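Local coordinates for protein galactose mutarotase related enzyme (Lactobacillus acidophilus, PDB 3DCD) that probably binds carbohydrate and may act as an isomerase of the aldose 1-epimerase (galactose mutarotase) family, though its exact function is unknown, at residues A[54-58]-A[59-63]; A[269-272]-A[273-276]. All blocks are in the same frame, centred on the assembly; numbering follows the deposited sequence.

Contact 1. Residues A[54-58]-A[59-63]; sequences GRLKN and DEYTY
R55 and D59 meet side-on across a tight turn that leads into strand 60-63. The arginine chain is extended from CG to NE, with CG anti to the backbone N (chi1 -162°), and this carries the guanidinium out to the carboxylate. The two flat groups are nearly coplanar, their planes 18° apart. R55 NE donates to D59 OD1 at 2.8 Å, meeting it on the syn side but somewhat out of the carboxylate plane. R55 NH2 donates to D59 OD2 at 2.9 Å along a straighter path, onto the syn lone pair. Each carboxylate oxygen thus has its own nitrogen, and the double grip fixes the rotation of both groups.

D59 OD1 also accepts from a water, which in turn accepts from L56 N. The D59 backbone closes the turn, its N bonding to L56 O at 2.9 Å from above the carbonyl plane. A weak bond from E60 N to K57 O follows. N58 and D59 both have positive phi, and the chain swings through roughly a right angle here.

On the buried side, L56 points toward the strand. Its CD1 reaches the ring edge of Y61 at CD2, 3.5 Å away, and lies near the ring plane. Y61 OH bonds to V104 O, and its ring meets that of Y68. Strand 60-63 pairs antiparallel with 66-69, and the turn leads into this hairpin. Farther out, N58 CB lies 3.9 Å from E60 CG.

With D59 replaced by an alanine, the R55 guanidinium is likely to lose its charged mate and be freer to turn, and the water on L56 N to lose one acceptor. The turn therefore pairs opposite charges on its exposed flank with apolar contact beneath, and the salt bridge probably steadies both ionised groups.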
# COMPACT_ATOMS: atom_id res chain seq x y z
N GLY A 54 7.54 -4.70 3.72
CA GLY A 54 8.59 -4.25 4.63
C GLY A 54 9.94 -4.93 4.42
O GLY A 54 10.15 -5.63 3.44
N ARG A 55 10.85 -4.72 5.36
CA ARG A 55 12.21 -5.21 5.23
C ARG A 55 12.47 -6.49 6.02
O ARG A 55 11.92 -6.69 7.11
CB ARG A 55 13.19 -4.12 5.68
CG ARG A 55 14.62 -4.33 5.21
CD ARG A 55 15.44 -3.07 5.44
NE ARG A 55 16.76 -3.18 4.84
CZ ARG A 55 17.68 -2.22 4.91
NH1 ARG A 55 17.41 -1.08 5.55
NH2 ARG A 55 18.86 -2.40 4.32
N LEU A 56 13.32 -7.33 5.45
CA LEU A 56 13.90 -8.46 6.13
C LEU A 56 15.17 -8.01 6.82
O LEU A 56 15.90 -7.15 6.29
CB LEU A 56 14.26 -9.55 5.10
CG LEU A 56 13.13 -10.04 4.18
CD1 LEU A 56 13.71 -10.91 3.04
CD2 LEU A 56 12.02 -10.78 4.98
N LYS A 57 15.45 -8.58 8.00
CA LYS A 57 16.75 -8.36 8.65
C LYS A 57 17.86 -8.77 7.69
O LYS A 57 17.87 -9.90 7.18
CB LYS A 57 16.86 -9.15 9.96
CG LYS A 57 16.14 -8.51 11.16
CD LYS A 57 15.46 -9.56 12.06
CE LYS A 57 16.39 -10.42 12.87
NZ LYS A 57 17.23 -9.60 13.79
N ASN A 58 18.79 -7.83 7.45
CA ASN A 58 19.93 -8.05 6.55
C ASN A 58 19.51 -8.29 5.10
O ASN A 58 20.29 -8.81 4.30
CB ASN A 58 20.79 -9.21 7.08
CG ASN A 58 21.46 -8.86 8.40
OD1 ASN A 58 22.02 -7.78 8.55
ND2 ASN A 58 21.41 -9.78 9.36
N ASP A 59 18.28 -7.89 4.77
CA ASP A 59 17.68 -8.12 3.45
C ASP A 59 17.84 -9.55 2.98
O ASP A 59 18.14 -9.79 1.81
CB ASP A 59 18.24 -7.13 2.41
CG ASP A 59 18.05 -5.70 2.82
OD1 ASP A 59 16.88 -5.32 3.06
OD2 ASP A 59 19.06 -4.96 2.93
N GLU A 60 17.62 -10.51 3.88
CA GLU A 60 17.79 -11.91 3.54
C GLU A 60 16.89 -12.83 4.37
O GLU A 60 16.39 -12.47 5.42
CB GLU A 60 19.27 -12.33 3.66
CG GLU A 60 19.79 -12.36 5.08
CD GLU A 60 21.25 -12.79 5.17
OE1 GLU A 60 22.05 -12.49 4.25
OE2 GLU A 60 21.60 -13.41 6.19
N TYR A 61 16.71 -14.04 3.85
CA TYR A 61 15.95 -15.07 4.52
C TYR A 61 16.49 -16.41 4.07
O TYR A 61 17.25 -16.49 3.10
CB TYR A 61 14.46 -14.96 4.19
CG TYR A 61 14.09 -15.22 2.73
CD1 TYR A 61 13.76 -16.51 2.30
CD2 TYR A 61 14.03 -14.18 1.80
CE1 TYR A 61 13.42 -16.77 0.98
CE2 TYR A 61 13.67 -14.42 0.47
CZ TYR A 61 13.37 -15.72 0.08
OH TYR A 61 13.02 -15.97 -1.23
N THR A 62 16.11 -17.46 4.79
CA THR A 62 16.45 -18.81 4.37
C THR A 62 15.17 -19.56 4.06
O THR A 62 14.11 -19.30 4.64
CB THR A 62 17.30 -19.60 5.41
OG1 THR A 62 16.57 -19.76 6.63
CG2 THR A 62 18.63 -18.88 5.67
N TYR A 63 15.26 -20.48 3.10
CA TYR A 63 14.16 -21.36 2.82
C TYR A 63 14.75 -22.70 2.49
O TYR A 63 15.63 -22.79 1.63
CB TYR A 63 13.31 -20.83 1.67
CG TYR A 63 12.16 -21.75 1.30
CD1 TYR A 63 11.07 -21.92 2.16
CD2 TYR A 63 12.17 -22.45 0.09
CE1 TYR A 63 10.02 -22.76 1.83
CE2 TYR A 63 11.13 -23.29 -0.26
CZ TYR A 63 10.05 -23.44 0.61
OH TYR A 63 9.02 -24.27 0.26
O HOH W 1 14.55 -6.78 2.94
O HOH W 2 19.98 -12.14 9.00

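Contact 2. Residues A[269-272]-A[273-276]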
# COMPACT_ATOMS: atom_id res chain seq x y z
N GLU A 269 9.68 -20.03 6.50
CA GLU A 269 8.60 -20.85 7.03
C GLU A 269 8.19 -20.44 8.44
O GLU A 269 7.13 -20.84 8.89
CB GLU A 269 8.98 -22.32 7.01
CG GLU A 269 9.07 -22.90 5.61
CD GLU A 269 9.33 -24.39 5.63
OE1 GLU A 269 10.51 -24.81 5.72
OE2 GLU A 269 8.34 -25.15 5.56
N HIS A 270 9.03 -19.68 9.14
CA HIS A 270 8.67 -19.20 10.49
C HIS A 270 8.32 -17.71 10.52
O HIS A 270 7.99 -17.18 11.60
CB HIS A 270 9.81 -19.42 11.48
CG HIS A 270 10.26 -20.85 11.60
ND1 HIS A 270 11.51 -21.19 12.04
CD2 HIS A 270 9.62 -22.01 11.33
CE1 HIS A 270 11.63 -22.51 12.05
NE2 HIS A 270 10.49 -23.03 11.61
N LYS A 271 8.40 -17.04 9.37
CA LYS A 271 8.25 -15.57 9.35
C LYS A 271 6.83 -15.12 9.70
O LYS A 271 5.89 -15.40 8.98
CB LYS A 271 8.70 -15.00 7.99
CG LYS A 271 8.61 -13.46 7.87
CD LYS A 271 9.11 -13.02 6.50
CE LYS A 271 8.62 -11.59 6.17
NZ LYS A 271 9.05 -10.58 7.21
N TYR A 272 6.71 -14.41 10.82
CA TYR A 272 5.43 -13.86 11.28
C TYR A 272 4.66 -13.07 10.23
O TYR A 272 5.24 -12.24 9.50
CB TYR A 272 5.67 -12.98 12.51
CG TYR A 272 4.42 -12.27 12.95
CD1 TYR A 272 3.44 -12.94 13.69
CD2 TYR A 272 4.21 -10.94 12.61
CE1 TYR A 272 2.28 -12.29 14.08
CE2 TYR A 272 3.04 -10.29 13.01
CZ TYR A 272 2.09 -10.97 13.73
OH TYR A 272 0.94 -10.30 14.10
N GLY A 273 3.35 -13.33 10.16
CA GLY A 273 2.41 -12.54 9.35
C GLY A 273 2.42 -12.81 7.84
O GLY A 273 1.86 -12.04 7.05
N MSE A 274 3.08 -13.90 7.42
CA MSE A 274 3.12 -14.25 6.00
C MSE A 274 1.89 -15.06 5.65
O MSE A 274 1.32 -15.73 6.53
CB MSE A 274 4.38 -15.05 5.64
CG MSE A 274 5.66 -14.25 5.67
SE MSE A 274 5.67 -12.87 4.25
CE MSE A 274 6.79 -13.81 2.97
N ASN A 275 1.46 -14.96 4.40
CA ASN A 275 0.42 -15.83 3.86
C ASN A 275 0.99 -17.17 3.36
O ASN A 275 2.04 -17.20 2.72
CB ASN A 275 -0.35 -15.14 2.71
CG ASN A 275 -0.82 -13.75 3.09
OD1 ASN A 275 -0.24 -12.75 2.65
ND2 ASN A 275 -1.86 -13.68 3.91
N HIS A 276 0.29 -18.27 3.66
CA HIS A 276 0.68 -19.61 3.19
C HIS A 276 -0.36 -20.14 2.21
O HIS A 276 -1.54 -20.28 2.57
CB HIS A 276 0.84 -20.56 4.37
CG HIS A 276 2.02 -20.23 5.23
ND1 HIS A 276 2.05 -19.12 6.05
CD2 HIS A 276 3.21 -20.85 5.40
CE1 HIS A 276 3.21 -19.07 6.67
NE2 HIS A 276 3.93 -20.11 6.30
O HOH W 3 3.07 -16.70 8.80
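K271 and M274, a selenomethionine, lie against each other across a beta turn. The lysine runs straight through its first three torsions, with CG anti to the backbone N (chi1 -179°), and bends only at chi4. With CG anti to the carbonyl carbon (chi1 -70°), M274 sets CG against the lysine methylenes, 3.8 Å from K271 CD, and its chain crosses them at a slant. Bends at chi2 and chi3 shape the rest. Its SE reaches the far end of the lysine chain, 3.7 Å from K271 CE. The contact is made by the aliphatic part of the lysine. The bend at chi4 sends NZ to other partners: it forms a salt bridge with D260 and a hydrogen bond to I258 O. The ammonium of this buried lysine thus has two polar partners.

The turn is a type II beta turn from K271 to M274, and it brings the chain into strand 275-277, which pairs antiparallel with strand 136-147. G273 stands at its third position with positive phi. A CB there would clash with Y272 O. M274 CG also touches the turn backbone, 3.5 Å from K271 O.

The Y272 ring lies over the following residue, G273. Its CB points away from 273-276, yet G273 N lies over one ring face, 3.2 Å from Y272 CG. G273 CA makes a CH-pi contact, 4.2 Å from the centroid of the Y272 ring and 16° off its normal. The same ring has a cation-pi contact with R261 and meets W181 edge-to-face.

A water lies inside the bend, within hydrogen-bonding distance of K271 O at 3.1 Å and M274 O at 3.0 Å. It sits at the edge of the H276 ring, in its plane. H276 points toward 269-272, and its NE2 is 4.2 Å from E269 O.

How the contacts relate
Contacts 1 and 2 lie in series and some 200 residues apart in sequence, yet their centres are about 12 Å apart. They touch directly at two places. L56 CD2 of contact 1 packs on K271 CE of contact 2 at 3.7 Å, and Y63 CE1 lies 3.9 Å from E269 CG. D260 is a shared polar partner: it accepts from K57 N in contact 1 and forms the salt bridge with K271 in contact 2. The loop around D260 thus ties the entry to strand 60-63 to the turn before strand 275-277. Both contacts lie well off the chain centre, about 20 and 19 Å from it, and on the same side.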